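Long-range contacts in iron uptake protein A2 (Synechocystis sp., PDB 2VOZ), which binds ferric iron and probably serves as a periplasmic substrate-binding component of an ABC transporter that imports the ion: residues Asn109-Glu114 with Ala286-Gln291; Glu185-Leu190 with Ala337-Glu342; Ser63-Ile68 with Ala88-Arg93. All blocks are in the same frame, centred on the assembly; numbering follows the deposited sequence.

Overall arrangement
The three contacts illustrate how chemistry follows position in a fold. Contact 1 is partly buried and mainly polar: an arginine at the end of helix 106-111 grips the turn that opens helix 288-297. Contact 2, a buried pairing of helices 183-195 and 333-342, has no hydrogen bond across it and relies on leucine, methionine and the aliphatic stem of an arginine. Contact 3 is also buried, but joins helices 64-74 and 88-96 by both apolar packing and a salt bridge. Contacts 1 and 2 lie on opposite sides of the chain's centre, their centres about 35 Å apart. Helix 333-342 connects contacts 2 and 3, since its first residues also touch helix 88-96, and both contacts touch the third subunit.

Contact 1: residues Asn109-Glu114 with Ala286-Gln291; sequences NERIPE and ASDDAQ
The backbone oxygen of Ala286 is gripped side-on by Arg111, which brings two nitrogens to this one atom. NE of Arg111 donates to Ala286 O at 2.9 Å from well above the carbonyl plane, whereas NH2 of Arg111 reaches the same Ala286 O at 2.7 Å within that plane. A bend at chi3 (60°) sets NE of Arg111 for this grip. NH2 of Arg111 also forms a salt bridge with Asp288, 2.6 Å from its OD1 and nearly straight at 158°. Both acceptors lie at the edge of the guanidinium, close to its plane, but the carboxylate is turned 48° from that plane and is met from above. Three bonds to two acceptors should therefore restrict rotation of the arginine head. Asp288 begins a helix just after the N-cap Ser287, a position where a negative charge probably interacts favourably with the helix end. Beside the polar grip, an apolar contact sets CG1 of Ile112 4.3 Å from CB of Ala286. The contact thus joins the C-terminal end of helix 106-111 to the turn leading into helix 288-297, while Ile112 and Ala286 both rest on Phe126 of strand 124-136.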
# COMPACT_ATOMS: atom_id res chain seq x y z
N ASN B 109 -21.80 -22.39 18.06
CA ASN B 109 -23.10 -22.25 18.71
C ASN B 109 -23.01 -21.66 20.12
O ASN B 109 -23.84 -20.84 20.51
CB ASN B 109 -23.83 -23.58 18.77
CG ASN B 109 -24.29 -24.06 17.41
OD1 ASN B 109 -24.60 -25.25 17.24
ND2 ASN B 109 -24.31 -23.17 16.43
N GLU B 110 -22.00 -22.09 20.87
CA GLU B 110 -21.86 -21.63 22.25
C GLU B 110 -21.43 -20.17 22.31
O GLU B 110 -21.87 -19.41 23.21
CB GLU B 110 -20.87 -22.50 23.00
CG GLU B 110 -21.38 -23.91 23.26
CD GLU B 110 -22.35 -24.02 24.43
OE1 GLU B 110 -23.07 -25.04 24.47
OE2 GLU B 110 -22.37 -23.11 25.30
N ARG B 111 -20.61 -19.74 21.34
CA ARG B 111 -19.98 -18.42 21.45
C ARG B 111 -20.71 -17.30 20.73
O ARG B 111 -20.85 -16.21 21.26
CB ARG B 111 -18.53 -18.47 20.97
CG ARG B 111 -17.65 -19.33 21.89
CD ARG B 111 -16.23 -19.53 21.35
NE ARG B 111 -15.56 -18.23 21.21
CZ ARG B 111 -15.06 -17.50 22.21
NH1 ARG B 111 -15.11 -17.96 23.47
NH2 ARG B 111 -14.49 -16.32 21.97
N ILE B 112 -21.16 -17.59 19.51
CA ILE B 112 -21.81 -16.55 18.71
C ILE B 112 -23.26 -16.41 19.13
O ILE B 112 -24.02 -17.40 19.11
CB ILE B 112 -21.68 -16.85 17.21
CG1 ILE B 112 -20.19 -16.87 16.82
CG2 ILE B 112 -22.45 -15.79 16.40
CD1 ILE B 112 -19.94 -17.15 15.34
N PRO B 113 -23.69 -15.18 19.51
CA PRO B 113 -25.07 -14.98 19.90
C PRO B 113 -26.01 -15.58 18.87
O PRO B 113 -25.81 -15.38 17.66
CB PRO B 113 -25.19 -13.44 19.90
CG PRO B 113 -23.87 -13.02 20.39
CD PRO B 113 -22.91 -13.92 19.66
N GLU B 114 -27.04 -16.29 19.35
CA GLU B 114 -28.01 -16.91 18.46
C GLU B 114 -28.57 -15.95 17.39
O GLU B 114 -28.79 -16.35 16.26
CB GLU B 114 -29.15 -17.52 19.29
CG GLU B 114 -30.14 -18.36 18.49
N ALA B 286 -14.06 -16.77 15.66
CA ALA B 286 -14.89 -16.53 16.86
C ALA B 286 -14.08 -16.54 18.17
O ALA B 286 -14.64 -16.33 19.26
CB ALA B 286 -15.99 -17.58 16.95
N SER B 287 -12.79 -16.78 18.09
CA SER B 287 -11.96 -16.78 19.30
C SER B 287 -11.70 -15.35 19.83
O SER B 287 -11.79 -14.37 19.05
CB SER B 287 -10.66 -17.54 19.03
OG SER B 287 -9.79 -16.76 18.24
N ASP B 288 -11.38 -15.21 21.12
CA ASP B 288 -11.22 -13.85 21.68
C ASP B 288 -10.11 -13.06 21.03
O ASP B 288 -10.27 -11.85 20.83
CB ASP B 288 -10.93 -13.93 23.19
CG ASP B 288 -12.10 -14.44 24.00
OD1 ASP B 288 -13.22 -14.60 23.47
OD2 ASP B 288 -11.88 -14.65 25.22
N ASP B 289 -9.00 -13.73 20.76
CA ASP B 289 -7.78 -13.11 20.18
C ASP B 289 -8.15 -12.50 18.82
O ASP B 289 -8.02 -11.30 18.56
CB ASP B 289 -6.73 -14.22 19.95
CG ASP B 289 -5.85 -14.48 21.16
OD1 ASP B 289 -6.16 -13.94 22.27
OD2 ASP B 289 -4.85 -15.23 21.01
N ALA B 290 -8.70 -13.36 17.96
CA ALA B 290 -9.03 -12.95 16.59
C ALA B 290 -10.18 -11.94 16.61
O ALA B 290 -10.14 -10.95 15.88
CB ALA B 290 -9.41 -14.16 15.80
N GLN B 291 -11.21 -12.17 17.41
CA GLN B 291 -12.35 -11.23 17.46
C GLN B 291 -11.92 -9.80 17.74
O GLN B 291 -12.45 -8.83 17.13
CB GLN B 291 -13.33 -11.62 18.58
CG GLN B 291 -14.32 -12.68 18.18
CD GLN B 291 -15.44 -12.09 17.35
OE1 GLN B 291 -16.22 -11.28 17.84
NE2 GLN B 291 -15.52 -12.49 16.07

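Contact 2: residues Glu185-Leu190 with Ala337-Glu342; sequences ETRRWL and ARLMNE
The flat guanidinium of Arg187 offers neither face nor edge to Leu339; the aliphatic stem makes the contact instead. CB, CG and CD of Arg187 run past one leucine methyl, with CG 4.1 Å from CD2 of Leu339, and the two side chains cross at about a right angle. Because CG is anti to the backbone N (chi1 -174°) and the chain continues extended to NE, the charged head is carried beyond the methyl. A second flat group, the amide of Asn341, stays on its own helix: ND2 donates to Ala337 O at 2.8 Å, almost straight. That oxygen also accepts from the backbone N of Asn341, the two donors arriving from opposite faces of its plane.

Leu190 is the apolar counterpart: its two methyls reach Leu339 and Met340, CD1 mainly the former and CD2 the latter. CD1 of Leu190 lies 3.7 Å from CB of Leu339, and its CD2 is 4.0 Å from CG of Met340. Thr186 touches Leu339 more lightly with CG2, while its hydroxyl is hydrogen-bonded to the backbone O of Gly182. No hydrogen bond crosses between the helices, whose short axes approach to 9.8 Å at a crossing angle of -40°.

Met340 also packs on Leu171 and Thr174 of helix 168-181, and its side chain is about 9 Å from that of the iron ligand Tyr169. Helix 333-342, near the C-terminus, therefore lies against both helix 183-195 and helix 168-181, with Trp345 touching Leu190 and Met340.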
# COMPACT_ATOMS: atom_id res chain seq x y z
N GLU B 185 -47.58 -1.11 7.88
CA GLU B 185 -46.93 -0.15 8.79
C GLU B 185 -45.59 0.35 8.26
O GLU B 185 -45.29 1.55 8.32
CB GLU B 185 -46.76 -0.74 10.19
CG GLU B 185 -48.06 -0.82 10.95
N THR B 186 -44.81 -0.57 7.69
CA THR B 186 -43.51 -0.16 7.21
C THR B 186 -43.64 0.77 5.99
O THR B 186 -42.89 1.74 5.83
CB THR B 186 -42.62 -1.37 6.92
OG1 THR B 186 -42.43 -2.09 8.16
CG2 THR B 186 -41.23 -0.87 6.41
N ARG B 187 -44.59 0.46 5.11
CA ARG B 187 -44.86 1.31 3.96
C ARG B 187 -45.21 2.74 4.41
O ARG B 187 -44.72 3.71 3.84
CB ARG B 187 -46.00 0.71 3.13
CG ARG B 187 -46.22 1.45 1.86
CD ARG B 187 -47.35 0.76 1.07
NE ARG B 187 -47.83 1.65 0.03
CZ ARG B 187 -48.69 2.65 0.25
NH1 ARG B 187 -49.07 3.42 -0.77
NH2 ARG B 187 -49.19 2.86 1.48
N ARG B 188 -46.04 2.85 5.44
CA ARG B 188 -46.45 4.16 5.93
C ARG B 188 -45.23 4.92 6.50
O ARG B 188 -45.05 6.12 6.24
CB ARG B 188 -47.54 3.97 6.98
CG ARG B 188 -48.01 5.28 7.58
CD ARG B 188 -49.47 5.17 7.93
NE ARG B 188 -50.07 6.36 8.54
CZ ARG B 188 -50.67 7.37 7.90
NH1 ARG B 188 -50.72 7.44 6.56
NH2 ARG B 188 -51.21 8.35 8.62
N TRP B 189 -44.38 4.20 7.23
CA TRP B 189 -43.13 4.78 7.76
C TRP B 189 -42.24 5.25 6.61
O TRP B 189 -41.77 6.39 6.66
CB TRP B 189 -42.37 3.75 8.62
CG TRP B 189 -40.95 4.21 8.92
CD1 TRP B 189 -40.57 5.23 9.75
CD2 TRP B 189 -39.75 3.61 8.44
NE1 TRP B 189 -39.19 5.33 9.78
CE2 TRP B 189 -38.66 4.34 8.99
CE3 TRP B 189 -39.49 2.54 7.57
CZ2 TRP B 189 -37.31 4.02 8.71
CZ3 TRP B 189 -38.15 2.22 7.29
CH2 TRP B 189 -37.07 2.96 7.88
N LEU B 190 -42.04 4.41 5.58
CA LEU B 190 -41.20 4.81 4.43
C LEU B 190 -41.77 6.06 3.76
O LEU B 190 -41.03 6.94 3.36
CB LEU B 190 -41.09 3.69 3.39
CG LEU B 190 -40.29 2.45 3.81
CD1 LEU B 190 -40.59 1.30 2.88
CD2 LEU B 190 -38.79 2.81 3.88
N ALA B 337 -36.86 -3.78 -1.10
CA ALA B 337 -36.53 -3.12 -2.36
C ALA B 337 -37.80 -2.67 -3.06
O ALA B 337 -37.90 -1.57 -3.60
CB ALA B 337 -35.77 -4.09 -3.25
N ARG B 338 -38.79 -3.55 -3.04
CA ARG B 338 -40.08 -3.22 -3.67
C ARG B 338 -40.75 -2.01 -3.01
O ARG B 338 -41.22 -1.09 -3.69
CB ARG B 338 -40.98 -4.46 -3.62
CG ARG B 338 -42.44 -4.21 -4.08
CD ARG B 338 -43.16 -5.56 -4.25
NE ARG B 338 -43.20 -6.32 -2.99
CZ ARG B 338 -43.88 -6.00 -1.89
NH1 ARG B 338 -44.61 -4.88 -1.82
NH2 ARG B 338 -43.83 -6.84 -0.84
N LEU B 339 -40.83 -2.01 -1.69
CA LEU B 339 -41.52 -0.96 -0.97
C LEU B 339 -40.74 0.34 -1.04
O LEU B 339 -41.32 1.40 -1.23
CB LEU B 339 -41.69 -1.35 0.49
CG LEU B 339 -42.79 -2.29 0.91
CD1 LEU B 339 -42.78 -2.29 2.45
CD2 LEU B 339 -44.16 -1.84 0.40
N MET B 340 -39.41 0.27 -0.94
CA MET B 340 -38.65 1.51 -1.06
C MET B 340 -38.84 2.13 -2.43
O MET B 340 -38.96 3.33 -2.52
CB MET B 340 -37.18 1.31 -0.73
CG MET B 340 -37.00 1.08 0.76
SD MET B 340 -35.23 0.95 1.19
CE MET B 340 -34.74 -0.47 0.26
N ASN B 341 -38.86 1.32 -3.47
CA ASN B 341 -39.07 1.87 -4.80
C ASN B 341 -40.50 2.36 -5.02
O ASN B 341 -40.70 3.43 -5.58
CB ASN B 341 -38.60 0.87 -5.85
CG ASN B 341 -37.07 0.92 -6.00
OD1 ASN B 341 -36.55 1.77 -6.72
ND2 ASN B 341 -36.37 0.06 -5.26
N GLU B 342 -41.48 1.61 -4.50
CA GLU B 342 -42.87 2.03 -4.61
C GLU B 342 -43.08 3.44 -4.05
O GLU B 342 -43.77 4.27 -4.66
CB GLU B 342 -43.78 1.03 -3.87
CG GLU B 342 -45.24 1.45 -3.85
CD GLU B 342 -45.99 1.08 -5.13
OE1 GLU B 342 -45.38 0.41 -6.00
OE2 GLU B 342 -47.18 1.45 -5.26

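Contact 3: residues Ser63-Ile68 with Ala88-Arg93; sequences SAEELI and AGMLWR
Met90 presses its terminal methyl against Ala64, with CE only 3.4 Å from CB, tighter than usual for two carbons. The thioether chain is folded twice, and its last bend (chi3 -57°) places CE here. Ile68 approaches the same methyl, its CD1 lying 3.9 Å from CE of Met90. This branch end also meets the neighbouring helix elsewhere: CD1 of Ile68 is 3.8 Å from the backbone O of Met90, and it lies equally near CB of Arg93. The side chains of Ile68 and Arg93 cross at about a right angle.

Such a meeting of neighbouring helices accompanies a beta-alpha-beta crossover in this lobe of the solute-binding protein. Helix 64-74 connects strands 56-61 and 82-86, both of which pair in parallel with strand 35-40, and helix 88-96 follows directly. The helices run nearly parallel, their short axes 17° apart, with Thr85 of strand 82-86 touching both Ala64 and Met90. The side chain of Met90 is about 7 Å from that of the iron ligand Tyr169.

Arg93 adds charge to this apolar seam. The chain of Arg93 is extended from CG to NE, and at its end NH2 of Arg93 lies 3.2 Å from OE1 of Glu65, in a salt bridge met nearly along the C-O axis of the carboxylate. The carboxylate and guanidinium planes are inclined by 38°. Glu65 OE1 also lies 3.8 Å from CE of Met90, flanking the methyl on which Ala64 packs. An alanine in place of Glu65 would probably leave NH2 of Arg93 without its carboxylate mate and open a gap beside the methionine methyl. The neighbouring NE of Arg93 has its own partner, donating to OE1 of Gln333 on helix 333-342.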
# COMPACT_ATOMS: atom_id res chain seq x y z
N SER B 63 -15.68 -7.37 -4.78
CA SER B 63 -16.93 -6.92 -4.17
C SER B 63 -17.84 -8.12 -3.90
O SER B 63 -17.76 -9.17 -4.57
CB SER B 63 -17.65 -5.89 -5.03
OG SER B 63 -18.14 -6.49 -6.22
N ALA B 64 -18.75 -7.96 -2.94
CA ALA B 64 -19.64 -9.08 -2.58
C ALA B 64 -20.36 -9.70 -3.77
O ALA B 64 -20.33 -10.92 -3.95
CB ALA B 64 -20.63 -8.61 -1.52
N GLU B 65 -21.02 -8.88 -4.60
CA GLU B 65 -21.76 -9.41 -5.72
C GLU B 65 -20.83 -10.14 -6.67
O GLU B 65 -21.19 -11.16 -7.22
CB GLU B 65 -22.49 -8.29 -6.49
CG GLU B 65 -23.51 -8.80 -7.44
CD GLU B 65 -24.64 -9.52 -6.73
OE1 GLU B 65 -25.14 -9.00 -5.70
OE2 GLU B 65 -24.97 -10.63 -7.19
N GLU B 66 -19.64 -9.57 -6.90
CA GLU B 66 -18.69 -10.24 -7.80
C GLU B 66 -18.25 -11.62 -7.30
O GLU B 66 -18.11 -12.55 -8.10
CB GLU B 66 -17.44 -9.39 -8.05
CG GLU B 66 -17.71 -8.10 -8.86
CD GLU B 66 -16.42 -7.28 -8.96
OE1 GLU B 66 -15.60 -7.59 -9.86
OE2 GLU B 66 -16.24 -6.35 -8.12
N LEU B 67 -18.00 -11.72 -6.00
CA LEU B 67 -17.59 -13.01 -5.43
C LEU B 67 -18.73 -14.01 -5.58
O LEU B 67 -18.50 -15.18 -5.91
CB LEU B 67 -17.24 -12.83 -3.96
CG LEU B 67 -15.94 -12.10 -3.68
CD1 LEU B 67 -15.85 -11.90 -2.16
CD2 LEU B 67 -14.73 -12.90 -4.21
N ILE B 68 -19.96 -13.57 -5.33
CA ILE B 68 -21.08 -14.50 -5.46
C ILE B 68 -21.12 -15.02 -6.90
O ILE B 68 -21.27 -16.22 -7.16
CB ILE B 68 -22.43 -13.81 -5.06
CG1 ILE B 68 -22.40 -13.51 -3.54
CG2 ILE B 68 -23.62 -14.70 -5.48
CD1 ILE B 68 -23.56 -12.58 -3.04
N ALA B 88 -25.88 -8.83 6.42
CA ALA B 88 -26.73 -10.04 6.37
C ALA B 88 -27.47 -10.12 5.03
O ALA B 88 -27.88 -11.21 4.59
CB ALA B 88 -27.74 -10.09 7.53
N GLY B 89 -27.68 -8.97 4.40
CA GLY B 89 -28.38 -8.93 3.08
C GLY B 89 -27.50 -9.55 1.98
O GLY B 89 -28.01 -10.11 0.98
N MET B 90 -26.19 -9.42 2.12
CA MET B 90 -25.26 -10.05 1.17
C MET B 90 -25.08 -11.53 1.44
O MET B 90 -25.01 -12.31 0.50
CB MET B 90 -23.89 -9.34 1.08
CG MET B 90 -23.97 -7.88 0.57
SD MET B 90 -24.91 -7.70 -1.03
CE MET B 90 -24.02 -8.78 -2.11
N LEU B 91 -25.01 -11.91 2.71
CA LEU B 91 -25.04 -13.33 3.05
C LEU B 91 -26.30 -13.99 2.50
O LEU B 91 -26.25 -15.10 1.98
CB LEU B 91 -24.93 -13.51 4.56
CG LEU B 91 -23.51 -13.10 5.01
CD1 LEU B 91 -23.50 -12.85 6.56
CD2 LEU B 91 -22.47 -14.16 4.58
N TRP B 92 -27.41 -13.28 2.59
CA TRP B 92 -28.66 -13.82 2.08
C TRP B 92 -28.58 -14.00 0.54
O TRP B 92 -29.07 -15.00 0.02
CB TRP B 92 -29.83 -12.90 2.48
CG TRP B 92 -31.17 -13.24 1.83
CD1 TRP B 92 -32.09 -14.12 2.31
CD2 TRP B 92 -31.72 -12.68 0.63
NE1 TRP B 92 -33.18 -14.16 1.48
CE2 TRP B 92 -32.99 -13.29 0.45
CE3 TRP B 92 -31.26 -11.75 -0.32
CZ2 TRP B 92 -33.81 -13.01 -0.64
CZ3 TRP B 92 -32.09 -11.46 -1.41
CH2 TRP B 92 -33.36 -12.08 -1.55
N ARG B 93 -28.01 -13.06 -0.19
CA ARG B 93 -27.88 -13.25 -1.64
C ARG B 93 -27.06 -14.49 -1.97
O ARG B 93 -27.39 -15.23 -2.91
CB ARG B 93 -27.30 -12.05 -2.34
CG ARG B 93 -28.22 -10.86 -2.25
CD ARG B 93 -27.69 -9.72 -3.14
NE ARG B 93 -28.46 -8.51 -2.86
CZ ARG B 93 -28.09 -7.28 -3.23
NH1 ARG B 93 -28.87 -6.25 -2.92
NH2 ARG B 93 -26.97 -7.09 -3.93